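Local coordinates for protein glutamyl-tRNA(Gln) amidotransferase subunit B, mitochondrial (Saccharomyces cerevisiae, PDB 4N0H) that serves as the B subunit of a mitochondrial amidotransferase, with a GatB/GatE catalytic domain that packs helices against a large mixed beta sheet, at residues 70-75 / 109-114; 88-93 / 102-107; 134-139 / 171-176. One frame throughout, in Å; residues are numbered along the deposited sequence.

Contact 1. Residues 70-75 / 109-114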
loop_
_atom_site.group_PDB
_atom_site.type_symbol
_atom_site.label_atom_id
_atom_site.label_comp_id
_atom_site.label_asym_id
_atom_site.label_seq_id
_atom_site.Cartn_x
_atom_site.Cartn_y
_atom_site.Cartn_z
ATOM N N PHE B 70 4.994 -19.263 17.323
ATOM C CA PHE B 70 4.446 -20.566 16.976
ATOM C C PHE B 70 5.203 -21.147 15.788
ATOM O O PHE B 70 5.567 -22.318 15.794
ATOM C CB PHE B 70 2.947 -20.475 16.652
ATOM C CG PHE B 70 2.056 -20.421 17.868
ATOM C CD1 PHE B 70 2.557 -20.054 19.106
ATOM C CD2 PHE B 70 0.709 -20.741 17.766
ATOM C CE1 PHE B 70 1.733 -20.001 20.221
ATOM C CE2 PHE B 70 -0.127 -20.691 18.878
ATOM C CZ PHE B 70 0.388 -20.322 20.106
ATOM N N ALA B 71 5.453 -20.320 14.777
ATOM C CA ALA B 71 6.198 -20.780 13.607
ATOM C C ALA B 71 7.646 -21.158 13.960
ATOM O O ALA B 71 8.226 -22.068 13.361
ATOM C CB ALA B 71 6.164 -19.743 12.506
ATOM N N MET B 72 8.228 -20.450 14.923
ATOM C CA MET B 72 9.562 -20.793 15.418
ATOM C C MET B 72 9.590 -22.192 16.034
ATOM O O MET B 72 10.465 -23.000 15.723
ATOM C CB MET B 72 10.036 -19.767 16.448
ATOM C CG MET B 72 10.948 -18.699 15.871
ATOM S SD MET B 72 12.440 -19.447 15.187
ATOM C CE MET B 72 13.383 -17.988 14.794
ATOM N N LYS B 73 8.623 -22.472 16.901
ATOM C CA LYS B 73 8.563 -23.762 17.584
ATOM C C LYS B 73 8.438 -24.909 16.586
ATOM O O LYS B 73 9.093 -25.948 16.731
ATOM C CB LYS B 73 7.418 -23.792 18.601
ATOM C CG LYS B 73 7.533 -22.724 19.678
ATOM C CD LYS B 73 6.388 -22.791 20.679
ATOM C CE LYS B 73 6.538 -23.975 21.613
ATOM N NZ LYS B 73 5.414 -24.065 22.590
ATOM N N LEU B 74 7.621 -24.710 15.556
ATOM C CA LEU B 74 7.453 -25.732 14.529
ATOM C C LEU B 74 8.733 -25.935 13.715
ATOM O O LEU B 74 9.122 -27.067 13.448
ATOM C CB LEU B 74 6.286 -25.392 13.602
ATOM C CG LEU B 74 6.050 -26.425 12.502
ATOM C CD1 LEU B 74 5.758 -27.806 13.104
ATOM C CD2 LEU B 74 4.927 -25.979 11.585
ATOM N N SER B 75 9.380 -24.839 13.322
ATOM C CA SER B 75 10.618 -24.914 12.544
ATOM C C SER B 75 11.691 -25.674 13.315
ATOM O O SER B 75 12.395 -26.510 12.754
ATOM C CB SER B 75 11.135 -23.514 12.203
ATOM O OG SER B 75 10.157 -22.753 11.517
ATOM N N ARG B 109 9.270 -15.431 -0.077
ATOM C CA ARG B 109 10.208 -15.655 1.021
ATOM C C ARG B 109 9.515 -16.287 2.226
ATOM O O ARG B 109 9.040 -15.587 3.117
ATOM C CB ARG B 109 10.884 -14.344 1.432
ATOM C CG ARG B 109 11.607 -13.628 0.297
ATOM C CD ARG B 109 12.577 -12.589 0.836
ATOM N NE ARG B 109 13.526 -13.186 1.776
ATOM C CZ ARG B 109 14.667 -13.770 1.419
ATOM N NH1 ARG B 109 15.008 -13.838 0.138
ATOM N NH2 ARG B 109 15.467 -14.287 2.343
ATOM N N PRO B 110 9.460 -17.624 2.251
ATOM C CA PRO B 110 8.788 -18.368 3.321
ATOM C C PRO B 110 9.526 -18.244 4.652
ATOM O O PRO B 110 10.716 -17.915 4.674
ATOM C CB PRO B 110 8.814 -19.816 2.811
ATOM C CG PRO B 110 9.976 -19.864 1.870
ATOM C CD PRO B 110 10.014 -18.512 1.217
ATOM N N PHE B 111 8.810 -18.494 5.746
ATOM C CA PHE B 111 9.376 -18.391 7.088
ATOM C C PHE B 111 10.577 -19.318 7.295
ATOM O O PHE B 111 11.568 -18.924 7.902
ATOM C CB PHE B 111 8.308 -18.677 8.153
ATOM C CG PHE B 111 8.785 -18.443 9.567
ATOM C CD1 PHE B 111 9.286 -19.490 10.330
ATOM C CD2 PHE B 111 8.748 -17.174 10.123
ATOM C CE1 PHE B 111 9.730 -19.274 11.626
ATOM C CE2 PHE B 111 9.188 -16.950 11.421
ATOM C CZ PHE B 111 9.685 -17.999 12.170
ATOM N N ALA B 112 10.473 -20.548 6.802
ATOM C CA ALA B 112 11.539 -21.535 6.955
ATOM C C ALA B 112 11.603 -22.481 5.766
ATOM O O ALA B 112 10.632 -22.642 5.026
ATOM C CB ALA B 112 11.358 -22.329 8.248
ATOM N N ARG B 113 12.759 -23.105 5.589
ATOM C CA ARG B 113 12.938 -24.094 4.539
ATOM C C ARG B 113 13.678 -25.309 5.086
ATOM O O ARG B 113 14.371 -25.225 6.106
ATOM C CB ARG B 113 13.696 -23.493 3.354
ATOM C CG ARG B 113 12.866 -22.532 2.509
ATOM C CD ARG B 113 13.711 -21.858 1.434
ATOM N NE ARG B 113 14.440 -20.698 1.945
ATOM C CZ ARG B 113 15.517 -20.174 1.363
ATOM N NH1 ARG B 113 16.006 -20.713 0.254
ATOM N NH2 ARG B 113 16.113 -19.115 1.896
ATOM N N GLY B 114 13.524 -26.440 4.409
ATOM C CA GLY B 114 14.169 -27.667 4.835
ATOM C C GLY B 114 13.487 -28.259 6.050
ATOM O O GLY B 114 12.364 -27.885 6.393
#
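Phe111 lays one face of its ring over Ala71 CB, which stands 3.8 Å from the ring centroid and 15° off the normal, a CH-pi contact displaced toward the rim. CG is anti to the backbone N (chi1 -174°), extending from a CB that already points toward the helix. Two side chains of the helix meet the ring at its edge, in the plane: Ser75 OG lies 3.5 Å from Phe111 CE1, and Met72 CG lies 4.0 Å from Phe111 CZ, the methionine chain crossing the phenylalanine at about a right angle. The Ser75 hydroxyl is turned back to its own helix, where OG donates to Ala71 O at 2.8 Å. Ser75 OG and Ser75 N reach Ala71 O from opposite faces of its plane, and the OG bond gives the buried hydroxyl a partner. Ser75 OG also lies 3.5 Å from Ala112 CB. Beyond the ring, Met72 also packs on helix 298-306. Phe111 and Ala112 both face Leu138 of the adjoining strand 130-142, and Leu138 in turn touches Ser75. The arrangement is a helix-on-sheet packing in which helix 65-78 is seated against a classic beta bulge.

Contact 2. Residues 88-93 / 102-107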
loop_
_atom_site.group_PDB
_atom_site.type_symbol
_atom_site.label_atom_id
_atom_site.label_comp_id
_atom_site.label_asym_id
_atom_site.label_seq_id
_atom_site.Cartn_x
_atom_site.Cartn_y
_atom_site.Cartn_z
ATOM N N PHE B 88 5.687 -10.975 3.668
ATOM C CA PHE B 88 4.355 -11.344 3.225
ATOM C C PHE B 88 4.066 -10.733 1.862
ATOM O O PHE B 88 4.431 -9.589 1.601
ATOM C CB PHE B 88 3.309 -10.889 4.243
ATOM C CG PHE B 88 3.350 -11.658 5.526
ATOM C CD1 PHE B 88 4.121 -11.222 6.587
ATOM C CD2 PHE B 88 2.637 -12.836 5.660
ATOM C CE1 PHE B 88 4.165 -11.938 7.768
ATOM C CE2 PHE B 88 2.680 -13.557 6.840
ATOM C CZ PHE B 88 3.443 -13.108 7.892
ATOM N N ASP B 89 3.403 -11.498 1.003
ATOM C CA ASP B 89 3.038 -11.024 -0.329
ATOM C C ASP B 89 1.528 -11.076 -0.505
ATOM O O ASP B 89 0.842 -11.814 0.195
ATOM C CB ASP B 89 3.712 -11.876 -1.405
ATOM C CG ASP B 89 5.171 -12.163 -1.091
ATOM O OD1 ASP B 89 5.497 -13.339 -0.809
ATOM O OD2 ASP B 89 5.987 -11.212 -1.116
ATOM N N ARG B 90 1.018 -10.290 -1.446
ATOM C CA ARG B 90 -0.408 -10.266 -1.744
ATOM C C ARG B 90 -0.740 -11.198 -2.906
ATOM O O ARG B 90 -0.183 -11.069 -3.997
ATOM C CB ARG B 90 -0.854 -8.844 -2.083
ATOM C CG ARG B 90 -0.597 -7.852 -0.966
ATOM C CD ARG B 90 -1.050 -6.454 -1.345
ATOM N NE ARG B 90 -0.901 -5.526 -0.230
ATOM C CZ ARG B 90 -1.157 -4.223 -0.308
ATOM N NH1 ARG B 90 -1.579 -3.700 -1.449
ATOM N NH2 ARG B 90 -0.997 -3.445 0.756
ATOM N N LYS B 91 -1.647 -12.137 -2.656
ATOM C CA LYS B 91 -2.133 -13.054 -3.676
ATOM C C LYS B 91 -3.526 -12.586 -4.079
ATOM O O LYS B 91 -4.464 -12.704 -3.295
ATOM C CB LYS B 91 -2.181 -14.479 -3.118
ATOM C CG LYS B 91 -2.779 -15.523 -4.056
ATOM C CD LYS B 91 -2.860 -16.881 -3.360
ATOM C CE LYS B 91 -3.391 -17.962 -4.287
ATOM N NZ LYS B 91 -3.374 -19.300 -3.618
ATOM N N HIS B 92 -3.654 -12.053 -5.292
ATOM C CA HIS B 92 -4.866 -11.334 -5.695
ATOM C C HIS B 92 -5.930 -12.210 -6.369
ATOM O O HIS B 92 -5.633 -12.934 -7.324
ATOM C CB HIS B 92 -4.519 -10.176 -6.642
ATOM C CG HIS B 92 -3.652 -9.115 -6.031
ATOM N ND1 HIS B 92 -2.280 -9.105 -6.168
ATOM C CD2 HIS B 92 -3.965 -8.017 -5.304
ATOM C CE1 HIS B 92 -1.784 -8.050 -5.543
ATOM N NE2 HIS B 92 -2.786 -7.376 -5.006
ATOM N N TYR B 93 -7.159 -12.125 -5.859
ATOM C CA TYR B 93 -8.351 -12.636 -6.542
ATOM C C TYR B 93 -9.629 -12.158 -5.846
ATOM O O TYR B 93 -9.601 -11.784 -4.673
ATOM C CB TYR B 93 -8.333 -14.163 -6.655
ATOM C CG TYR B 93 -8.368 -14.899 -5.336
ATOM C CD1 TYR B 93 -7.198 -15.174 -4.638
ATOM C CD2 TYR B 93 -9.572 -15.339 -4.798
ATOM C CE1 TYR B 93 -7.225 -15.858 -3.433
ATOM C CE2 TYR B 93 -9.614 -16.021 -3.597
ATOM C CZ TYR B 93 -8.439 -16.278 -2.918
ATOM O OH TYR B 93 -8.482 -16.956 -1.722
ATOM N N TYR B 102 -7.382 -9.746 -1.767
ATOM C CA TYR B 102 -6.151 -10.516 -1.817
ATOM C C TYR B 102 -5.912 -11.206 -0.481
ATOM O O TYR B 102 -6.484 -10.822 0.542
ATOM C CB TYR B 102 -4.949 -9.640 -2.197
ATOM C CG TYR B 102 -4.686 -8.455 -1.284
ATOM C CD1 TYR B 102 -3.993 -8.608 -0.086
ATOM C CD2 TYR B 102 -5.104 -7.177 -1.638
ATOM C CE1 TYR B 102 -3.739 -7.521 0.749
ATOM C CE2 TYR B 102 -4.854 -6.081 -0.816
ATOM C CZ TYR B 102 -4.169 -6.259 0.370
ATOM O OH TYR B 102 -3.927 -5.177 1.181
ATOM N N GLN B 103 -5.081 -12.241 -0.511
ATOM C CA GLN B 103 -4.673 -12.948 0.693
ATOM C C GLN B 103 -3.210 -12.630 0.969
ATOM O O GLN B 103 -2.400 -12.596 0.045
ATOM C CB GLN B 103 -4.840 -14.456 0.493
ATOM C CG GLN B 103 -4.307 -15.299 1.644
ATOM C CD GLN B 103 -4.105 -16.759 1.262
ATOM O OE1 GLN B 103 -4.337 -17.659 2.067
ATOM N NE2 GLN B 103 -3.663 -16.997 0.034
ATOM N N LEU B 104 -2.876 -12.378 2.231
ATOM C CA LEU B 104 -1.482 -12.230 2.632
ATOM C C LEU B 104 -0.875 -13.596 2.925
ATOM O O LEU B 104 -1.429 -14.385 3.692
ATOM C CB LEU B 104 -1.356 -11.312 3.846
ATOM C CG LEU B 104 -1.552 -9.831 3.531
ATOM C CD1 LEU B 104 -1.712 -9.015 4.812
ATOM C CD2 LEU B 104 -0.372 -9.320 2.703
ATOM N N THR B 105 0.260 -13.867 2.292
ATOM C CA THR B 105 0.912 -15.170 2.366
ATOM C C THR B 105 2.388 -14.989 2.050
ATOM O O THR B 105 2.776 -13.996 1.454
ATOM C CB THR B 105 0.290 -16.175 1.366
ATOM O OG1 THR B 105 0.942 -17.447 1.491
ATOM C CG2 THR B 105 0.428 -15.676 -0.064
ATOM N N GLN B 106 3.213 -15.945 2.453
ATOM C CA GLN B 106 4.647 -15.835 2.222
ATOM C C GLN B 106 5.080 -16.601 0.980
ATOM O O GLN B 106 5.658 -17.682 1.076
ATOM C CB GLN B 106 5.415 -16.330 3.440
ATOM C CG GLN B 106 5.002 -15.655 4.727
ATOM C CD GLN B 106 5.956 -15.961 5.857
ATOM O OE1 GLN B 106 6.054 -17.102 6.306
ATOM N NE2 GLN B 106 6.686 -14.942 6.309
ATOM N N HIS B 107 4.806 -16.025 -0.185
ATOM C CA HIS B 107 5.081 -16.678 -1.459
ATOM C C HIS B 107 6.567 -16.688 -1.826
ATOM O O HIS B 107 7.163 -17.753 -1.992
ATOM C CB HIS B 107 4.261 -16.021 -2.574
ATOM C CG HIS B 107 4.499 -16.612 -3.929
ATOM N ND1 HIS B 107 5.209 -15.958 -4.913
ATOM C CD2 HIS B 107 4.121 -17.797 -4.464
ATOM C CE1 HIS B 107 5.260 -16.716 -5.994
ATOM N NE2 HIS B 107 4.607 -17.837 -5.748
#
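Tyr102, at the start of its strand, lays one face of its ring along the Arg90 chain, which is extended from CG to NE. Arg90 CD lies 3.6 Å from the centroid of the Tyr102 ring, over its face, and the guanidinium runs on nearly flat to the ring, the planes 13° apart. Tyr102 OH sits over the centre of that group, 3.3 Å from Arg90 CZ, in a face-on contact and not a hydrogen bond. Tyr102 CB meets His92 CD2 at 3.6 Å. Gln103 pairs with Lys91 through two backbone bonds, Lys91 N to Gln103 O at 2.8 Å and Gln103 N to Lys91 O at 2.9 Å; their side chains lie side by side, pointing the same way. Leu104 lies on the same side of the sheet as Arg90, its CD2 4.0 Å from Arg90 CG. Thr105 repeats the hydrogen-bonded pattern with Asp89, whose N donates to Thr105 O at 2.6 Å, while Thr105 N donates back to Asp89 O. Gln106 CG lies over the Phe88 ring, 4.2 Å from its centroid. His107 N makes a weak bond to Asp89 OD1. Partners outside the hairpin segments hold three of the polar ends: Thr105 OG1 bonds to Glu141, Gln106 OE1 accepts from Ile140 N, and Asp89 OD1 accepts from Tyr108 N. In this antiparallel hairpin the Tyr102 ring backs the Arg90 guanidinium while polar partners take its N-H groups: Asp288 by a salt bridge at NE, and polar side chains of another protein chain at NH1 and NH2. His92 NE2 also bonds to that chain, so the Arg90, His92 and Tyr102 face of the hairpin helps form a subunit interface.

Contact 3. Residues 134-139 / 171-176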
loop_
_atom_site.group_PDB
_atom_site.type_symbol
_atom_site.label_atom_id
_atom_site.label_comp_id
_atom_site.label_asym_id
_atom_site.label_seq_id
_atom_site.Cartn_x
_atom_site.Cartn_y
_atom_site.Cartn_z
ATOM N N GLY B 134 11.163 -35.343 3.882
ATOM C CA GLY B 134 11.719 -34.003 3.847
ATOM C C GLY B 134 10.668 -32.915 3.728
ATOM O O GLY B 134 9.634 -33.099 3.083
ATOM N N ILE B 135 10.934 -31.775 4.355
ATOM C CA ILE B 135 10.050 -30.618 4.263
ATOM C C ILE B 135 10.630 -29.600 3.285
ATOM O O ILE B 135 11.804 -29.245 3.374
ATOM C CB ILE B 135 9.864 -29.941 5.635
ATOM C CG1 ILE B 135 9.444 -30.969 6.691
ATOM C CG2 ILE B 135 8.852 -28.804 5.545
ATOM C CD1 ILE B 135 8.135 -31.670 6.386
ATOM N N LEU B 136 9.812 -29.143 2.344
ATOM C CA LEU B 136 10.244 -28.131 1.389
ATOM C C LEU B 136 10.315 -26.784 2.096
ATOM O O LEU B 136 11.373 -26.154 2.163
ATOM C CB LEU B 136 9.259 -28.046 0.218
ATOM C CG LEU B 136 9.713 -27.566 -1.168
ATOM C CD1 LEU B 136 8.497 -27.314 -2.048
ATOM C CD2 LEU B 136 10.592 -26.328 -1.121
ATOM N N GLN B 137 9.176 -26.343 2.620
ATOM C CA GLN B 137 9.094 -25.037 3.253
ATOM C C GLN B 137 7.908 -24.909 4.203
ATOM O O GLN B 137 7.027 -25.771 4.260
ATOM C CB GLN B 137 9.020 -23.942 2.191
ATOM C CG GLN B 137 7.779 -24.019 1.325
ATOM C CD GLN B 137 7.852 -23.089 0.135
ATOM O OE1 GLN B 137 6.906 -22.363 -0.155
ATOM N NE2 GLN B 137 8.982 -23.111 -0.566
ATOM N N LEU B 138 7.895 -23.795 4.925
ATOM C CA LEU B 138 6.935 -23.535 5.978
ATOM C C LEU B 138 6.509 -22.077 5.812
ATOM O O LEU B 138 7.358 -21.190 5.803
ATOM C CB LEU B 138 7.643 -23.747 7.314
ATOM C CG LEU B 138 6.920 -24.012 8.625
ATOM C CD1 LEU B 138 7.822 -24.866 9.506
ATOM C CD2 LEU B 138 6.586 -22.704 9.313
ATOM N N GLN B 139 5.209 -21.829 5.649
ATOM C CA GLN B 139 4.719 -20.474 5.368
ATOM C C GLN B 139 3.614 -20.032 6.327
ATOM O O GLN B 139 2.752 -20.824 6.696
ATOM C CB GLN B 139 4.179 -20.379 3.935
ATOM C CG GLN B 139 5.207 -20.601 2.840
ATOM C CD GLN B 139 4.612 -20.466 1.445
ATOM O OE1 GLN B 139 3.392 -20.431 1.276
ATOM N NE2 GLN B 139 5.478 -20.379 0.438
ATOM N N GLU B 171 1.231 -23.082 6.481
ATOM C CA GLU B 171 1.220 -24.080 5.426
ATOM C C GLU B 171 2.551 -24.809 5.419
ATOM O O GLU B 171 3.609 -24.187 5.327
ATOM C CB GLU B 171 0.966 -23.449 4.057
ATOM C CG GLU B 171 0.985 -24.465 2.920
ATOM C CD GLU B 171 0.872 -23.830 1.543
ATOM O OE1 GLU B 171 1.166 -24.521 0.545
ATOM O OE2 GLU B 171 0.484 -22.647 1.455
ATOM N N LEU B 172 2.490 -26.131 5.523
ATOM C CA LEU B 172 3.683 -26.961 5.446
ATOM C C LEU B 172 3.680 -27.739 4.140
ATOM O O LEU B 172 2.723 -28.448 3.831
ATOM C CB LEU B 172 3.750 -27.912 6.645
ATOM C CG LEU B 172 4.914 -28.903 6.708
ATOM C CD1 LEU B 172 5.427 -29.021 8.125
ATOM C CD2 LEU B 172 4.498 -30.269 6.179
ATOM N N VAL B 173 4.748 -27.597 3.365
ATOM C CA VAL B 173 4.875 -28.343 2.122
ATOM C C VAL B 173 6.022 -29.349 2.222
ATOM O O VAL B 173 7.172 -28.977 2.477
ATOM C CB VAL B 173 5.109 -27.408 0.926
ATOM C CG1 VAL B 173 5.039 -28.189 -0.382
ATOM C CG2 VAL B 173 4.090 -26.286 0.929
ATOM N N THR B 174 5.705 -30.626 2.035
ATOM C CA THR B 174 6.726 -31.663 2.046
ATOM C C THR B 174 7.319 -31.822 0.654
ATOM O O THR B 174 6.736 -31.379 -0.334
ATOM C CB THR B 174 6.153 -33.028 2.476
ATOM O OG1 THR B 174 5.416 -33.601 1.390
ATOM C CG2 THR B 174 5.244 -32.880 3.682
ATOM N N LYS B 175 8.484 -32.453 0.581
ATOM C CA LYS B 175 9.034 -32.884 -0.694
ATOM C C LYS B 175 8.249 -34.118 -1.133
ATOM O O LYS B 175 7.583 -34.747 -0.312
ATOM C CB LYS B 175 10.525 -33.188 -0.543
ATOM C CG LYS B 175 11.381 -31.932 -0.459
ATOM C CD LYS B 175 12.471 -32.051 0.589
ATOM C CE LYS B 175 13.218 -30.734 0.752
ATOM N NZ LYS B 175 14.192 -30.775 1.879
ATOM N N PRO B 176 8.303 -34.463 -2.431
ATOM C CA PRO B 176 7.556 -35.635 -2.907
ATOM C C PRO B 176 8.173 -36.957 -2.444
ATOM O O PRO B 176 8.478 -37.809 -3.276
ATOM C CB PRO B 176 7.661 -35.523 -4.434
ATOM C CG PRO B 176 8.065 -34.109 -4.704
ATOM C CD PRO B 176 8.909 -33.710 -3.541
#
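Val173 O accepts twice in this antiparallel strand pair: Leu136 N donates to it at 2.6 Å, and Gln137 N reaches the same oxygen by a weak bond of 3.3 Å. Leu136 and Gln137 thus both face Val173, a classic beta bulge that shifts the register by one residue. Beyond it Val173 N returns to Gln137 O at 3.1 Å, and Gln139 and Glu171 exchange two backbone bonds, Gln139 N to Glu171 O at 2.9 Å and Glu171 N to Gln139 O at 2.7 Å. Before the bulge, Lys175 N bonds to Gly134 O at 2.8 Å. The Lys175 chain, bent at chi2, passes over Gly134 and brings NZ to Ile135 O in a weak bond.

Among apolar contacts, Ile135 CD1 meets Leu172 CD2 at 3.9 Å, the side chains crossing at about a right angle, while Leu136 CD1 lies alongside Val173 CG1.

Among polar side chains, Gln139 and Glu171 run side by side, amide and carboxylate planes 71° apart; Gln139 OE1 and Glu171 OE2, 3.7 Å apart, are two oxygens without a bond, and the like-charged Glu141 carboxylate lies close to Glu171. Thus Leu138 and Leu172 point to the face packed by helices, whereas Gln137, Gln139, Val173 and Glu171 share the other, a mixed polar and apolar surface, and one carbonyl takes both N-H groups of the bulge, that of Leu136 firmly and that of Gln137 weakly.

Overall arrangement
After strand 14-23 the chain enters helix 65-78, whose residues 70-75 open contact 1. Before that loop closes at 109-114, contact 2 opens and closes within it, as strand 89-92 turns back into the first part of strand 102-120. The same long strand supplies the closing segment of contact 1, the centres of contacts 1 and 2 lying about 17 Å apart. Contact 3 follows in series, opening at 134-139 and closing at 171-176 a loop that holds the hairpin 146-149 with 157-161. Its centre is about 10 Å from that of contact 1, and a probable hydrogen bond from Leu138 N to Ala112 O joins the two. Together they tie hairpin, central strands and helix into one unit.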